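Local coordinates for topoisomerase IV subunit A (Escherichia coli, PDB 1ZVT), which probably binds and bends DNA through its C-terminal beta-pinwheel domain, helping the enzyme select DNA substrates for decatenation and removal of supercoils, at residues E130-I140 and A184-V195; M100-F108 and K123-N131. All blocks are in the same frame, centred on the assembly; numbering follows the deposited sequence.

In the fold
Both contacts involve the same four-stranded sheet, in which strand 138-139 lies beside strand 97-101, and their centres are 8 Å apart. Contact 2 is the more buried: seven of its ten touching residues are buried, and its direct contacts are apolar or van der Waals, with one water between polar groups. Contact 1 is only partly buried and joins that sheet to strand 190-196 of the next one, combining a methionine-leucine and valine core with a polar end at Asn131. The two are in series along the chain and share Glu130 and Asn131. They also meet directly at the turn: Asp103 probably bonds through its backbone to both His133 and Leu190.

Contact 1: E130-I140 and A184-V195; sequences ENAHVMPPVVI and ARGEDGLAQLYV
Met135 places its thioether against strand 190-196: SD lies 3.4 Å from Leu190 O, and CE is 4.0 Å from Leu190 CG. The two side chains cross at about a right angle, and the same methyl comes within 4.1 Å of Leu193 CB. Bends at chi2 (-58°) and chi3 (-67°) fold the chain, which brings CE to both leucines. Farther along, Val138 meets the strand with both branches. Its CG1 packs 3.9 Å from Val195 CB, while CG2 is 3.7 Å from Leu193 O. Ile140 adds a looser apolar touch through CG1 to Val195 CG2. Between the methionine and valine contacts, a water donates to Pro136 O at 2.7 Å and to Leu193 O at 3.0 Å, bridging two carbonyls of segments that make no direct backbone hydrogen bond with each other. Strand 138-139 and strand 190-196 are the outermost strands of two successive sheets, each with the 3-1-2-4 strand order of the beta-pinwheel, so these side chains pack one blade against the next. At the other end the chemistry turns polar. Asn131 ND2 donates to Ala184 O over 2.9 Å with a nearly straight N-H...O angle of 166°; the donor lies in the carbonyl plane and the acceptor close to the amide plane. Ala184 CA in turn directs a CA-H...O contact at Glu130 O. That alanine belongs to helix 180-184, which closes in a Schellman motif at Gly186, whose phi is positive. In the second shell, backbone bonds from Met135 to Ala101 and from Val138 to Leu99 set the first segment on strand 97-101. Leu193 also packs on Leu99 and Ala101 of that strand and on Leu147 of its own sheet, where Ala191 and Gln192 form a classic beta bulge opposite strand 146-151.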
# COMPACT_ATOMS: atom_id res chain seq x y z
N GLU A 130 3.91 -16.21 -8.71
CA GLU A 130 4.71 -15.97 -9.89
C GLU A 130 4.27 -14.70 -10.62
O GLU A 130 3.09 -14.56 -10.99
CB GLU A 130 4.61 -17.17 -10.84
CG GLU A 130 5.62 -17.12 -11.96
CD GLU A 130 5.43 -18.23 -12.97
OE1 GLU A 130 4.39 -18.93 -12.92
OE2 GLU A 130 6.33 -18.40 -13.82
N ASN A 131 5.21 -13.77 -10.80
CA ASN A 131 4.96 -12.51 -11.52
C ASN A 131 3.98 -11.57 -10.83
O ASN A 131 3.48 -10.61 -11.45
CB ASN A 131 4.52 -12.81 -12.95
CG ASN A 131 5.56 -13.60 -13.72
OD1 ASN A 131 6.77 -13.42 -13.51
ND2 ASN A 131 5.11 -14.53 -14.57
N ALA A 132 3.72 -11.81 -9.56
CA ALA A 132 2.80 -10.93 -8.83
C ALA A 132 3.55 -9.73 -8.26
O ALA A 132 4.79 -9.75 -8.16
CB ALA A 132 2.11 -11.69 -7.72
N HIS A 133 2.77 -8.72 -7.86
CA HIS A 133 3.31 -7.49 -7.28
C HIS A 133 2.59 -7.17 -6.00
O HIS A 133 1.45 -7.63 -5.78
CB HIS A 133 3.11 -6.33 -8.26
CG HIS A 133 3.65 -6.61 -9.62
ND1 HIS A 133 2.91 -7.23 -10.60
CD2 HIS A 133 4.89 -6.43 -10.15
CE1 HIS A 133 3.65 -7.40 -11.68
NE2 HIS A 133 4.85 -6.90 -11.44
N VAL A 134 3.23 -6.36 -5.17
CA VAL A 134 2.65 -5.94 -3.90
C VAL A 134 1.62 -4.83 -4.15
O VAL A 134 1.89 -3.90 -4.93
CB VAL A 134 3.75 -5.36 -2.95
CG1 VAL A 134 3.12 -4.93 -1.61
CG2 VAL A 134 4.88 -6.37 -2.69
N MET A 135 0.46 -4.88 -3.48
CA MET A 135 -0.50 -3.79 -3.54
C MET A 135 -0.05 -2.68 -2.58
O MET A 135 0.65 -2.93 -1.60
CB MET A 135 -1.90 -4.23 -3.10
CG MET A 135 -2.52 -5.32 -3.94
SD MET A 135 -2.68 -4.93 -5.69
CE MET A 135 -3.90 -3.60 -5.68
N PRO A 136 -0.48 -1.44 -2.84
CA PRO A 136 -0.17 -0.42 -1.84
C PRO A 136 -0.81 -0.77 -0.47
O PRO A 136 -2.01 -1.00 -0.45
CB PRO A 136 -0.87 0.83 -2.40
CG PRO A 136 -0.91 0.59 -3.89
CD PRO A 136 -1.21 -0.90 -4.00
N PRO A 137 -0.02 -0.86 0.63
CA PRO A 137 -0.62 -1.17 1.96
C PRO A 137 -1.68 -0.16 2.31
O PRO A 137 -1.54 1.02 1.96
CB PRO A 137 0.57 -1.03 2.94
CG PRO A 137 1.76 -1.35 2.05
CD PRO A 137 1.44 -0.71 0.72
N VAL A 138 -2.74 -0.60 2.98
CA VAL A 138 -3.82 0.29 3.35
C VAL A 138 -3.93 0.31 4.85
O VAL A 138 -4.06 -0.74 5.48
CB VAL A 138 -5.16 -0.14 2.75
CG1 VAL A 138 -6.26 0.91 3.10
CG2 VAL A 138 -5.03 -0.31 1.23
N VAL A 139 -3.87 1.51 5.42
CA VAL A 139 -4.08 1.68 6.86
C VAL A 139 -5.57 1.52 7.14
O VAL A 139 -6.42 2.19 6.51
CB VAL A 139 -3.56 3.06 7.35
CG1 VAL A 139 -3.95 3.32 8.79
CG2 VAL A 139 -2.07 3.18 7.17
N ILE A 140 -5.90 0.63 8.06
CA ILE A 140 -7.30 0.37 8.37
C ILE A 140 -7.72 1.28 9.53
O ILE A 140 -7.28 1.08 10.67
CB ILE A 140 -7.54 -1.11 8.72
CG1 ILE A 140 -7.26 -2.02 7.52
CG2 ILE A 140 -8.98 -1.29 9.26
CD1 ILE A 140 -7.10 -3.51 7.91
N ALA A 184 -0.65 -15.16 -13.26
CA ALA A 184 0.76 -15.32 -13.53
C ALA A 184 1.12 -14.86 -14.95
O ALA A 184 2.25 -14.45 -15.20
CB ALA A 184 1.19 -16.78 -13.30
N ARG A 185 0.15 -14.94 -15.87
CA ARG A 185 0.32 -14.48 -17.25
C ARG A 185 0.10 -12.96 -17.40
O ARG A 185 0.32 -12.39 -18.48
CB ARG A 185 -0.63 -15.24 -18.20
CG ARG A 185 -0.23 -16.68 -18.52
CD ARG A 185 -1.22 -17.32 -19.52
NE ARG A 185 -2.05 -18.32 -18.85
CZ ARG A 185 -3.38 -18.33 -18.82
NH1 ARG A 185 -4.07 -17.39 -19.43
NH2 ARG A 185 -4.02 -19.31 -18.18
N GLY A 186 -0.34 -12.31 -16.33
CA GLY A 186 -0.65 -10.88 -16.39
C GLY A 186 -1.95 -10.58 -17.10
O GLY A 186 -2.19 -9.42 -17.49
N GLU A 187 -2.80 -11.59 -17.26
CA GLU A 187 -4.07 -11.44 -17.99
C GLU A 187 -5.24 -10.97 -17.12
O GLU A 187 -6.29 -10.54 -17.63
CB GLU A 187 -4.42 -12.74 -18.70
CG GLU A 187 -3.42 -13.12 -19.77
CD GLU A 187 -3.58 -14.55 -20.25
OE1 GLU A 187 -4.34 -15.33 -19.63
OE2 GLU A 187 -2.91 -14.91 -21.23
N ASP A 188 -5.04 -11.05 -15.80
CA ASP A 188 -5.96 -10.48 -14.85
C ASP A 188 -5.19 -10.27 -13.56
O ASP A 188 -4.05 -10.71 -13.44
CB ASP A 188 -7.16 -11.39 -14.62
CG ASP A 188 -8.37 -10.65 -14.04
OD1 ASP A 188 -8.30 -9.42 -13.74
OD2 ASP A 188 -9.42 -11.31 -13.93
N GLY A 189 -5.81 -9.61 -12.60
CA GLY A 189 -5.08 -9.30 -11.37
C GLY A 189 -5.89 -8.29 -10.58
O GLY A 189 -6.90 -7.77 -11.08
N LEU A 190 -5.47 -8.06 -9.33
CA LEU A 190 -6.15 -7.10 -8.49
C LEU A 190 -5.56 -5.71 -8.85
O LEU A 190 -4.35 -5.48 -8.64
CB LEU A 190 -5.96 -7.51 -7.02
CG LEU A 190 -6.48 -6.63 -5.89
CD1 LEU A 190 -7.99 -6.41 -6.04
CD2 LEU A 190 -6.11 -7.26 -4.55
N ALA A 191 -6.40 -4.84 -9.43
CA ALA A 191 -6.01 -3.50 -9.92
C ALA A 191 -6.07 -2.43 -8.87
O ALA A 191 -5.20 -1.55 -8.84
CB ALA A 191 -6.92 -3.08 -11.07
N GLN A 192 -7.12 -2.46 -8.05
CA GLN A 192 -7.28 -1.46 -6.99
C GLN A 192 -7.78 -2.16 -5.75
O GLN A 192 -8.57 -3.11 -5.86
CB GLN A 192 -8.34 -0.43 -7.37
CG GLN A 192 -8.11 0.29 -8.71
CD GLN A 192 -7.25 1.53 -8.61
OE1 GLN A 192 -6.74 1.99 -9.63
NE2 GLN A 192 -7.12 2.09 -7.43
N LEU A 193 -7.36 -1.69 -4.58
CA LEU A 193 -7.83 -2.28 -3.33
C LEU A 193 -7.95 -1.20 -2.29
O LEU A 193 -6.93 -0.55 -1.94
CB LEU A 193 -6.81 -3.32 -2.84
CG LEU A 193 -7.11 -4.12 -1.56
CD1 LEU A 193 -8.40 -4.95 -1.72
CD2 LEU A 193 -5.95 -5.06 -1.22
N TYR A 194 -9.15 -1.02 -1.77
CA TYR A 194 -9.41 0.06 -0.79
C TYR A 194 -10.02 -0.46 0.49
O TYR A 194 -10.61 -1.54 0.50
CB TYR A 194 -10.43 1.04 -1.39
CG TYR A 194 -10.19 1.46 -2.80
CD1 TYR A 194 -11.08 1.07 -3.81
CD2 TYR A 194 -9.12 2.28 -3.14
CE1 TYR A 194 -10.89 1.49 -5.12
CE2 TYR A 194 -8.92 2.69 -4.47
CZ TYR A 194 -9.82 2.28 -5.43
OH TYR A 194 -9.67 2.66 -6.74
N VAL A 195 -9.94 0.34 1.56
CA VAL A 195 -10.70 0.08 2.76
C VAL A 195 -11.46 1.37 3.00
O VAL A 195 -10.84 2.46 3.09
CB VAL A 195 -9.83 -0.36 3.96
CG1 VAL A 195 -10.68 -0.48 5.19
CG2 VAL A 195 -9.13 -1.70 3.65
O HOH W 1 -4.02 -1.06 -2.25

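Contact 2: M100-F108 and K123-N131; sequences MASDAGYGF and KALITLPEN
The hairpin of strands 97-101 and 106-111, at the heart of one pinwheel blade, packs here on the chain that leaves strand 123-124, the last strand of the preceding sheet. A type I turn from Ser102 to Gly105 closes the hairpin. Ile126, extended by a chi1 of 180° that turns CG1 away from its own backbone N, reaches the hairpin backbone with CD1, 3.4 Å from Ala101 C. Phe108 CZ approaches Leu125 O at 3.4 Å, with the oxygen at the ring edge near its plane; Leu125 CD1 is also at the edge, 3.9 Å from CZ. Met100 CB lies over one face of that ring, offset toward its rim, and Met100 CE reaches Leu125 CD2 at 3.7 Å, the two side chains crossing at about a right angle. With an alanine at Phe108, the edge contacts to Leu125 and the touch on Ile126 CB are lost, which would probably open a gap there and leave Met100 CB without the ring face beneath it. Toward the turn, Ala104 CB touches Pro129 CG at 3.7 Å, and Leu128 CD2 lies 3.6 Å from Ser102 CB. Ser102 OG donates to a water 2.8 Å away, and that water donates in turn to Thr127 O, also at 2.8 Å.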
# COMPACT_ATOMS: atom_id res chain seq x y z
N MET A 100 -2.47 -5.88 3.97
CA MET A 100 -1.38 -6.26 3.06
C MET A 100 -1.94 -7.19 2.00
O MET A 100 -2.76 -8.06 2.32
CB MET A 100 -0.27 -7.00 3.82
CG MET A 100 0.46 -6.18 4.87
SD MET A 100 1.27 -4.69 4.21
CE MET A 100 2.20 -5.29 2.83
N ALA A 101 -1.51 -7.02 0.75
CA ALA A 101 -2.06 -7.84 -0.32
C ALA A 101 -1.15 -7.87 -1.53
O ALA A 101 -0.28 -6.99 -1.71
CB ALA A 101 -3.46 -7.33 -0.72
N SER A 102 -1.35 -8.89 -2.36
CA SER A 102 -0.68 -8.97 -3.66
C SER A 102 -1.71 -8.85 -4.79
O SER A 102 -2.92 -9.09 -4.60
CB SER A 102 0.06 -10.30 -3.79
OG SER A 102 -0.87 -11.36 -3.92
N ASP A 103 -1.23 -8.53 -5.98
CA ASP A 103 -2.16 -8.38 -7.10
C ASP A 103 -2.64 -9.73 -7.66
O ASP A 103 -3.45 -9.77 -8.57
CB ASP A 103 -1.58 -7.49 -8.22
CG ASP A 103 -0.44 -8.11 -8.96
OD1 ASP A 103 0.03 -9.22 -8.61
OD2 ASP A 103 0.04 -7.45 -9.91
N ALA A 104 -2.18 -10.82 -7.06
CA ALA A 104 -2.80 -12.13 -7.34
C ALA A 104 -4.14 -12.28 -6.60
O ALA A 104 -4.86 -13.26 -6.82
CB ALA A 104 -1.81 -13.25 -6.93
N GLY A 105 -4.47 -11.35 -5.71
CA GLY A 105 -5.76 -11.34 -5.01
C GLY A 105 -5.75 -12.05 -3.66
O GLY A 105 -6.81 -12.48 -3.17
N TYR A 106 -4.55 -12.17 -3.08
CA TYR A 106 -4.38 -12.73 -1.74
C TYR A 106 -3.88 -11.67 -0.78
O TYR A 106 -3.16 -10.78 -1.17
CB TYR A 106 -3.37 -13.89 -1.79
CG TYR A 106 -3.91 -15.10 -2.52
CD1 TYR A 106 -3.86 -15.19 -3.91
CD2 TYR A 106 -4.49 -16.14 -1.81
CE1 TYR A 106 -4.37 -16.32 -4.59
CE2 TYR A 106 -5.01 -17.26 -2.46
CZ TYR A 106 -4.96 -17.33 -3.84
OH TYR A 106 -5.46 -18.44 -4.47
N GLY A 107 -4.25 -11.77 0.49
CA GLY A 107 -3.70 -10.86 1.48
C GLY A 107 -4.13 -11.12 2.90
O GLY A 107 -4.72 -12.18 3.21
N PHE A 108 -3.83 -10.18 3.78
CA PHE A 108 -4.13 -10.40 5.19
C PHE A 108 -4.16 -9.10 5.94
O PHE A 108 -3.63 -8.09 5.50
CB PHE A 108 -3.12 -11.39 5.83
CG PHE A 108 -1.66 -10.99 5.68
CD1 PHE A 108 -1.05 -10.21 6.65
CD2 PHE A 108 -0.89 -11.44 4.60
CE1 PHE A 108 0.32 -9.82 6.53
CE2 PHE A 108 0.46 -11.07 4.48
CZ PHE A 108 1.06 -10.25 5.44
N LYS A 123 12.40 -8.44 6.56
CA LYS A 123 11.55 -9.62 6.76
C LYS A 123 10.75 -9.94 5.51
O LYS A 123 10.25 -9.04 4.84
CB LYS A 123 10.61 -9.35 7.94
CG LYS A 123 9.31 -10.13 7.96
CD LYS A 123 8.45 -9.75 9.16
CE LYS A 123 7.13 -10.50 9.12
NZ LYS A 123 6.27 -10.25 10.32
N ALA A 124 10.61 -11.24 5.20
CA ALA A 124 9.68 -11.67 4.16
C ALA A 124 8.28 -11.49 4.72
O ALA A 124 7.88 -12.23 5.62
CB ALA A 124 9.94 -13.14 3.78
N LEU A 125 7.55 -10.48 4.25
CA LEU A 125 6.27 -10.16 4.88
C LEU A 125 5.11 -10.73 4.08
O LEU A 125 4.22 -11.36 4.65
CB LEU A 125 6.10 -8.65 5.05
CG LEU A 125 4.71 -8.10 5.38
CD1 LEU A 125 4.30 -8.46 6.79
CD2 LEU A 125 4.72 -6.57 5.18
N ILE A 126 5.10 -10.45 2.78
CA ILE A 126 4.07 -11.03 1.92
C ILE A 126 4.70 -11.83 0.79
O ILE A 126 5.64 -11.38 0.11
CB ILE A 126 3.03 -9.99 1.43
CG1 ILE A 126 1.98 -10.65 0.52
CG2 ILE A 126 3.71 -8.80 0.75
CD1 ILE A 126 0.69 -9.87 0.48
N THR A 127 4.24 -13.06 0.64
CA THR A 127 4.76 -13.94 -0.37
C THR A 127 4.01 -13.69 -1.68
O THR A 127 2.78 -13.76 -1.72
CB THR A 127 4.60 -15.39 0.07
OG1 THR A 127 5.22 -15.53 1.35
CG2 THR A 127 5.25 -16.34 -0.92
N LEU A 128 4.76 -13.39 -2.73
CA LEU A 128 4.16 -13.11 -4.03
C LEU A 128 4.18 -14.34 -4.92
O LEU A 128 5.26 -14.94 -5.14
CB LEU A 128 4.92 -12.01 -4.74
CG LEU A 128 5.02 -10.67 -4.01
CD1 LEU A 128 5.88 -9.73 -4.82
CD2 LEU A 128 3.62 -10.09 -3.80
N PRO A 129 3.01 -14.71 -5.45
CA PRO A 129 2.94 -15.70 -6.55
C PRO A 129 3.73 -15.28 -7.77
O PRO A 129 4.17 -14.15 -7.86
CB PRO A 129 1.44 -15.74 -6.87
CG PRO A 129 0.79 -15.43 -5.55
CD PRO A 129 1.67 -14.30 -4.99
N GLU A 130 3.91 -16.21 -8.71
CA GLU A 130 4.71 -15.97 -9.89
C GLU A 130 4.27 -14.70 -10.62
O GLU A 130 3.09 -14.56 -10.99
CB GLU A 130 4.61 -17.17 -10.84
CG GLU A 130 5.62 -17.12 -11.96
CD GLU A 130 5.43 -18.23 -12.97
OE1 GLU A 130 4.39 -18.93 -12.92
OE2 GLU A 130 6.33 -18.40 -13.82
N ASN A 131 5.21 -13.77 -10.80
CA ASN A 131 4.96 -12.51 -11.52
C ASN A 131 3.98 -11.57 -10.83
O ASN A 131 3.48 -10.61 -11.45
CB ASN A 131 4.52 -12.81 -12.95
CG ASN A 131 5.56 -13.60 -13.72
OD1 ASN A 131 6.77 -13.42 -13.51
ND2 ASN A 131 5.11 -14.53 -14.57
O HOH W 2 0.13 -12.94 -1.85